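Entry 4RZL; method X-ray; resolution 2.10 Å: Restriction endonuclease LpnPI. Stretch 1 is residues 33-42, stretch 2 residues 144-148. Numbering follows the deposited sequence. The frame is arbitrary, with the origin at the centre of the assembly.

Stretch 1 (33-42) SGNASDDPIS
Stretch 2 144-148: SRSVQ

Residues 33-42 and 144-148 of one chain pack together over 307 Å² of buried surface, both sides summed, through one weak hydrogen bond and a small apolar patch. The register is set by Asp39 CA to Arg145 CA at 6.4 Å and Pro40 CA to Ser146 CA at 6.6 Å; by their CA positions, Asp39 to Ile41 and Arg145 to Val147 run roughly the same way.

Stretch 1 opens as a loop tied to Asp38 (chi1 -70°, m): Ser33 N donates weakly to Asp38 OD1 (3.0 Å) and Gly34 N to Asp38 OD2 (2.5 Å). Gly34 has phi/psi 91/-26, where a CB would be jammed against the preceding carbonyl, so glycine fits. The CA-to-CB bond of Asn35 (-87/-169, chi1 p) points away from stretch 2; its OD1 accepts from Ser37 OG (2.6 Å), while its carbonyl meets the arginine: Arg145 NH1 to Asn35 O is 3.4 Å with an N-H...O angle of 138°, a weak bond.

Residues 36-38 form a 3-10 segment (phi -66 to -71, psi -33 to -8), closed by Asp39 N to Ala36 O at 3.1 Å. Arg145 (-98/5) folds back with chi1 -55°, chi2 -80°, chi3 -75°, all m, and chi4 -83°; NH2 lies 3.6 Å from Ala36 O, and its CB is 4.2 Å from Asp38 O. Stretch 1 covers 106 Å² of Arg145 as a whole.

Asp39 (-64/117, chi1 t, chi2 68°) points sideways and caps the following helix, OD2 accepting from Ser42 N at 2.8 Å; OD2 also accepts from Ser42 OG at 2.5 Å (Ser42 chi1 p).

Pro40 (-69/-35, C-gamma endo) points toward stretch 2, its CG 3.2 Å from Arg145 O and 3.8 Å from Val147 CG1. Ile41 (-60/-46, chi1 m, chi2 t) starts sideways but brings CG1 within 4.2 Å of Val147 CG2. Val147 (-129/164, chi1 m), a strand residue, packs both its methyls against Pro40 and Ile41, while Ser146 (-64/148) points away.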

# COMPACT_ATOMS: atom_id res chain seq x y z
N SER A 33 -17.48 -3.93 -16.96
CA SER A 33 -17.40 -3.40 -18.32
C SER A 33 -16.33 -4.10 -19.15
O SER A 33 -16.36 -4.06 -20.38
CB SER A 33 -17.11 -1.89 -18.30
OG SER A 33 -18.18 -1.16 -17.72
N GLY A 34 -15.38 -4.73 -18.47
CA GLY A 34 -14.27 -5.39 -19.13
C GLY A 34 -13.07 -4.48 -19.31
O GLY A 34 -11.93 -4.94 -19.37
N ASN A 35 -13.33 -3.17 -19.38
CA ASN A 35 -12.28 -2.17 -19.58
C ASN A 35 -11.57 -1.67 -18.31
O ASN A 35 -11.72 -2.24 -17.22
CB ASN A 35 -12.87 -1.01 -20.40
CG ASN A 35 -13.88 -0.16 -19.62
OD1 ASN A 35 -13.95 -0.20 -18.40
ND2 ASN A 35 -14.67 0.61 -20.36
N ALA A 36 -10.78 -0.60 -18.45
CA ALA A 36 -9.92 -0.12 -17.36
C ALA A 36 -10.68 0.51 -16.20
O ALA A 36 -10.27 0.40 -15.05
CB ALA A 36 -8.89 0.87 -17.91
N SER A 37 -11.81 1.16 -16.50
CA SER A 37 -12.59 1.86 -15.49
C SER A 37 -13.22 0.93 -14.45
O SER A 37 -13.77 1.39 -13.45
CB SER A 37 -13.69 2.67 -16.17
OG SER A 37 -14.57 1.80 -16.86
N ASP A 38 -13.12 -0.38 -14.68
CA ASP A 38 -13.59 -1.39 -13.74
C ASP A 38 -12.74 -1.47 -12.46
O ASP A 38 -13.07 -2.20 -11.54
CB ASP A 38 -13.59 -2.78 -14.39
CG ASP A 38 -14.67 -2.93 -15.44
OD1 ASP A 38 -15.59 -2.09 -15.48
OD2 ASP A 38 -14.60 -3.92 -16.20
N ASP A 39 -11.62 -0.75 -12.46
CA ASP A 39 -10.72 -0.74 -11.31
C ASP A 39 -11.39 -0.15 -10.08
O ASP A 39 -11.74 1.03 -10.06
CB ASP A 39 -9.46 0.06 -11.66
CG ASP A 39 -8.60 0.35 -10.45
OD1 ASP A 39 -8.03 -0.61 -9.90
OD2 ASP A 39 -8.50 1.53 -10.05
N PRO A 40 -11.54 -0.95 -9.02
CA PRO A 40 -12.21 -0.43 -7.82
C PRO A 40 -11.41 0.63 -7.07
O PRO A 40 -12.01 1.55 -6.52
CB PRO A 40 -12.41 -1.69 -6.95
CG PRO A 40 -11.37 -2.65 -7.42
CD PRO A 40 -11.21 -2.39 -8.90
N ILE A 41 -10.08 0.51 -7.04
CA ILE A 41 -9.28 1.43 -6.25
C ILE A 41 -9.44 2.89 -6.69
O ILE A 41 -9.59 3.77 -5.84
CB ILE A 41 -7.78 1.06 -6.32
CG1 ILE A 41 -7.54 -0.24 -5.55
CG2 ILE A 41 -6.93 2.16 -5.71
CD1 ILE A 41 -6.13 -0.75 -5.64
N SER A 42 -9.40 3.15 -7.99
CA SER A 42 -9.50 4.53 -8.48
C SER A 42 -10.92 5.10 -8.29
O SER A 42 -11.11 6.31 -8.27
CB SER A 42 -9.08 4.64 -9.95
OG SER A 42 -9.72 3.65 -10.74
N SER A 144 -13.35 -10.06 -11.31
CA SER A 144 -12.03 -10.59 -11.02
C SER A 144 -11.10 -9.44 -10.64
O SER A 144 -9.94 -9.66 -10.29
CB SER A 144 -11.47 -11.35 -12.23
OG SER A 144 -11.35 -10.48 -13.34
N ARG A 145 -11.62 -8.22 -10.73
CA ARG A 145 -10.84 -7.03 -10.41
C ARG A 145 -11.11 -6.54 -8.99
O ARG A 145 -10.61 -5.50 -8.58
CB ARG A 145 -11.17 -5.90 -11.39
CG ARG A 145 -10.98 -6.28 -12.86
CD ARG A 145 -9.53 -6.22 -13.28
NE ARG A 145 -9.09 -4.84 -13.45
CZ ARG A 145 -9.29 -4.11 -14.55
NH1 ARG A 145 -9.93 -4.62 -15.59
NH2 ARG A 145 -8.84 -2.86 -14.60
N SER A 146 -11.90 -7.30 -8.24
CA SER A 146 -12.22 -6.92 -6.86
C SER A 146 -10.97 -6.92 -5.97
O SER A 146 -10.05 -7.72 -6.18
CB SER A 146 -13.28 -7.86 -6.28
OG SER A 146 -14.44 -7.85 -7.09
N VAL A 147 -10.94 -6.02 -4.98
CA VAL A 147 -9.80 -5.92 -4.08
C VAL A 147 -10.20 -5.94 -2.60
O VAL A 147 -11.37 -5.76 -2.25
CB VAL A 147 -8.98 -4.62 -4.33
CG1 VAL A 147 -8.50 -4.56 -5.77
CG2 VAL A 147 -9.79 -3.36 -3.96
N GLN A 148 -9.22 -6.17 -1.74
CA GLN A 148 -9.42 -6.14 -0.30
C GLN A 148 -8.47 -5.11 0.30
O GLN A 148 -7.29 -5.10 -0.04
CB GLN A 148 -9.20 -7.52 0.30
CG GLN A 148 -9.34 -7.57 1.82
CD GLN A 148 -9.02 -8.95 2.39
OE1 GLN A 148 -7.99 -9.54 2.08
NE2 GLN A 148 -9.94 -9.48 3.20